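Local coordinates for protein transcriptional regulator fur family (Xanthomonas campestris pv. campestris, PDB 7DH8) that probably binds regulatory DNA as a zinc-activated repressor of zinc uptake, a Fur-family regulator that carries zinc in each subunit, at residues G161-A164 with K165-A168; L121-D124 with R125-S128. All coordinates share one frame; numbering follows the deposited sequence.

Contact 1 (G161-A164 with K165-A168). With ZN (zinc ion), chain C.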
loop_
_atom_site.group_PDB
_atom_site.type_symbol
_atom_site.label_atom_id
_atom_site.label_comp_id
_atom_site.label_asym_id
_atom_site.label_seq_id
_atom_site.Cartn_x
_atom_site.Cartn_y
_atom_site.Cartn_z
ATOM N N GLY A 161 -10.731 -3.865 5.922
ATOM C CA GLY A 161 -12.002 -4.099 6.598
ATOM C C GLY A 161 -12.124 -5.588 6.886
ATOM O O GLY A 161 -11.104 -6.304 7.063
ATOM N N LEU A 162 -13.362 -6.087 6.858
ATOM C CA LEU A 162 -13.648 -7.474 7.221
ATOM C C LEU A 162 -14.348 -8.193 6.077
ATOM O O LEU A 162 -15.322 -7.667 5.507
ATOM C CB LEU A 162 -14.535 -7.538 8.456
ATOM C CG LEU A 162 -13.894 -6.973 9.747
ATOM C CD1 LEU A 162 -14.908 -6.944 10.915
ATOM C CD2 LEU A 162 -12.586 -7.701 10.119
ATOM N N CYS A 163 -13.886 -9.407 5.776
ATOM C CA CYS A 163 -14.612 -10.187 4.784
ATOM C C CYS A 163 -15.968 -10.644 5.353
ATOM O O CYS A 163 -16.267 -10.455 6.537
ATOM C CB CYS A 163 -13.772 -11.364 4.333
ATOM S SG CYS A 163 -13.758 -12.722 5.680
ATOM N N ALA A 164 -16.846 -11.158 4.471
ATOM C CA ALA A 164 -18.185 -11.536 4.904
ATOM C C ALA A 164 -18.146 -12.518 6.060
ATOM O O ALA A 164 -18.940 -12.407 6.994
ATOM C CB ALA A 164 -18.975 -12.182 3.779
ATOM N N LYS A 165 -17.266 -13.512 5.993
ATOM C CA LYS A 165 -17.214 -14.522 7.073
ATOM C C LYS A 165 -16.899 -13.870 8.414
ATOM O O LYS A 165 -17.562 -14.124 9.424
ATOM C CB LYS A 165 -16.129 -15.565 6.776
ATOM C CG LYS A 165 -16.531 -16.683 5.901
ATOM C CD LYS A 165 -16.724 -16.337 4.432
ATOM C CE LYS A 165 -16.768 -17.648 3.642
ATOM N NZ LYS A 165 -15.449 -18.344 3.850
ATOM N N CYS A 166 -15.868 -13.015 8.442
ATOM C CA CYS A 166 -15.468 -12.404 9.699
ATOM C C CYS A 166 -16.490 -11.382 10.188
ATOM O O CYS A 166 -16.716 -11.276 11.400
ATOM C CB CYS A 166 -14.081 -11.754 9.573
ATOM S SG CYS A 166 -12.688 -12.944 9.317
ATOM N N ALA A 167 -17.106 -10.615 9.272
ATOM C CA ALA A 167 -18.136 -9.679 9.696
ATOM C C ALA A 167 -19.328 -10.394 10.310
ATOM O O ALA A 167 -20.007 -9.841 11.181
ATOM C CB ALA A 167 -18.587 -8.839 8.513
ATOM N N ALA A 168 -19.620 -11.611 9.854
ATOM C CA ALA A 168 -20.750 -12.344 10.395
ATOM C C ALA A 168 -20.430 -13.003 11.742
ATOM O O ALA A 168 -21.332 -13.198 12.534
ATOM C CB ALA A 168 -21.221 -13.393 9.391
HETATM ZN ZN ZN C . -11.890 -12.453 7.105
#
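Between Cys163 and Ala167 the backbone closes into the first turn of helix 164-168, with Ala167 N donating to Cys163 O at 2.9 Å and an N-H...O angle of 168°. One residue on, Ala168 N reaches Ala164 O at 3.0 Å along a more bent path. Cys163 holds the N-cap position, and its sulfur does the capping: Cys166 N points at Cys163 SG over 3.5 Å, nearly linear at 165°. A chi1 of 75° sets this sulfur between its own backbone N and carbonyl carbon, where it can take the N-H of Cys166 and the zinc ion together; Cys163 SG lies 2.4 Å from the metal. Cys166 SG, swung beside its own backbone N, meets the same ion, also at 2.4 Å. The two sulfurs, Cys163 SG and Cys166 SG, therefore stand 3.8 Å apart as neighbouring ligands. On the apolar flank, Leu162 CB rests against Ala167 CB at 4.3 Å, while its CD2 branch approaches Cys166 CB loosely. Cys123 and Cys126 complete the four-sulfur site. In the second subunit Phe150 packs on Cys163, and a strand pairs with Gly161 and Leu162 in an antiparallel ladder. The Cys-x-x-Cys spacing thus places one ligand before the helix and the other in its first turn. With the N-H of Cys166 directed at a metal-bound sulfur, part of the thiolate's negative charge is probably offset, and the helix start would be expected to reinforce that effect.

Contact 2 (L121-D124 with R125-S128). With ZN (zinc ion), chain C.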
loop_
_atom_site.group_PDB
_atom_site.type_symbol
_atom_site.label_atom_id
_atom_site.label_comp_id
_atom_site.label_asym_id
_atom_site.label_seq_id
_atom_site.Cartn_x
_atom_site.Cartn_y
_atom_site.Cartn_z
ATOM N N LEU A 121 -9.347 -6.607 -1.909
ATOM C CA LEU A 121 -10.025 -6.559 -0.622
ATOM C C LEU A 121 -9.226 -7.439 0.327
ATOM O O LEU A 121 -9.087 -8.636 0.082
ATOM C CB LEU A 121 -11.460 -7.088 -0.725
ATOM C CG LEU A 121 -12.338 -6.492 -1.848
ATOM C CD1 LEU A 121 -13.659 -7.184 -1.935
ATOM C CD2 LEU A 121 -12.458 -4.959 -1.640
ATOM N N ILE A 122 -8.700 -6.870 1.395
ATOM C CA ILE A 122 -7.834 -7.616 2.297
ATOM C C ILE A 122 -8.476 -7.598 3.664
ATOM O O ILE A 122 -8.695 -6.537 4.232
ATOM C CB ILE A 122 -6.405 -7.039 2.326
ATOM C CG1 ILE A 122 -5.808 -7.044 0.933
ATOM C CG2 ILE A 122 -5.458 -7.906 3.254
ATOM C CD1 ILE A 122 -4.427 -6.206 0.894
ATOM N N CYS A 123 -8.857 -8.779 4.176
ATOM C CA CYS A 123 -9.569 -8.799 5.434
ATOM C C CYS A 123 -8.559 -8.512 6.532
ATOM O O CYS A 123 -7.506 -9.143 6.577
ATOM C CB CYS A 123 -10.249 -10.154 5.667
ATOM S SG CYS A 123 -11.072 -10.260 7.242
ATOM N N ASP A 124 -8.912 -7.606 7.443
ATOM C CA ASP A 124 -8.044 -7.296 8.569
ATOM C C ASP A 124 -7.874 -8.485 9.513
ATOM O O ASP A 124 -6.856 -8.577 10.193
ATOM C CB ASP A 124 -8.609 -6.120 9.364
ATOM C CG ASP A 124 -8.590 -4.808 8.587
ATOM O OD1 ASP A 124 -7.863 -4.682 7.569
ATOM O OD2 ASP A 124 -9.318 -3.884 9.023
ATOM N N ARG A 125 -8.866 -9.368 9.621
ATOM C CA ARG A 125 -8.833 -10.372 10.692
ATOM C C ARG A 125 -8.264 -11.718 10.213
ATOM O O ARG A 125 -7.357 -12.272 10.843
ATOM C CB ARG A 125 -10.245 -10.520 11.266
ATOM C CG ARG A 125 -10.364 -11.639 12.393
ATOM C CD ARG A 125 -11.653 -11.502 13.183
ATOM N NE ARG A 125 -11.891 -10.120 13.553
ATOM C CZ ARG A 125 -13.108 -9.602 13.633
ATOM N NH1 ARG A 125 -14.149 -10.391 13.384
ATOM N NH2 ARG A 125 -13.281 -8.314 13.950
ATOM N N CYS A 126 -8.731 -12.236 9.079
ATOM C CA CYS A 126 -8.316 -13.550 8.605
ATOM C C CYS A 126 -7.273 -13.460 7.502
ATOM O O CYS A 126 -6.747 -14.508 7.076
ATOM C CB CYS A 126 -9.538 -14.341 8.096
ATOM S SG CYS A 126 -10.224 -13.809 6.472
ATOM N N HIS A 127 -6.996 -12.235 7.021
ATOM C CA HIS A 127 -5.940 -11.879 6.068
ATOM C C HIS A 127 -6.204 -12.412 4.663
ATOM O O HIS A 127 -5.288 -12.386 3.840
ATOM C CB HIS A 127 -4.546 -12.358 6.543
ATOM C CG HIS A 127 -4.283 -12.059 7.999
ATOM N ND1 HIS A 127 -4.074 -13.042 8.950
ATOM C CD2 HIS A 127 -4.277 -10.882 8.673
ATOM C CE1 HIS A 127 -3.936 -12.483 10.140
ATOM N NE2 HIS A 127 -4.034 -11.169 9.996
ATOM N N SER A 128 -7.408 -12.908 4.362
ATOM C CA SER A 128 -7.696 -13.253 2.970
ATOM C C SER A 128 -7.572 -12.009 2.095
ATOM O O SER A 128 -7.808 -10.876 2.555
ATOM C CB SER A 128 -9.118 -13.803 2.783
ATOM O OG SER A 128 -10.056 -12.776 3.155
HETATM ZN ZN ZN C . -11.890 -12.453 7.105
HETATM O O HOH W 1 -10.935 -10.619 1.570
#
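Asp124 O comes obliquely to the His127 ring, 3.8 Å from His127 CD2, while Arg125 O sits over one ring face, displaced toward the rim. This ring hangs on the outside of a tight reversal, the directions of 121-124 and 125-128 lying 148° apart, whose inside is built round sulfur. Cys123 SG, turned anti to its backbone N (chi1 177°), receives two backbone N-H groups: Arg125 N at 3.4 Å and Cys126 N at 3.6 Å, the latter almost perfectly straight at 177°. The same sulfur binds the zinc ion at 2.3 Å, and Cys126 SG binds it at 2.2 Å. Donors converging on a metal-bound thiolate would be expected to spread its charge, as in the knuckles of other Cys-x-x-Cys zinc sites. A weak bond from Ser128 N to Cys126 SG extends the pattern to the second ligand. The reversal is closed by Cys123 N donating to Ser128 O at 2.9 Å, and by a weak, bent bond from His127 N to Cys123 O. Water 1 gives a hydrogen bond to Leu121 O and shares another with Ser128 OG, bridging the two arms. The turn joins strand 119-123 to strand 129-131, its antiparallel partner; on the other flank, Leu121 and Ile122 pack on strand 151-160, and Ala145 of the second subunit meets Leu121.

How the contacts relate
Contact 2 comes first along the chain, in the turn between strands 119-123 and 129-131; contact 1 follows where strand 151-160 gives way to helix 164-168. Their centres lie 8 Å apart. Strands 119-123 and 151-160 run parallel in one sheet, which brings the turn and the helix start together at the same end. Each contact supplies one Cys-x-x-Cys pair to a single zinc ion, and a probable hydrogen bond from Asp124 N to Gly161 O, 2.6 Å, also joins them. The metal thus ties the C-terminal helix to the sheet, beside the subunit interface, separately from the site formed by His97, Cys108, His116 and Glu131.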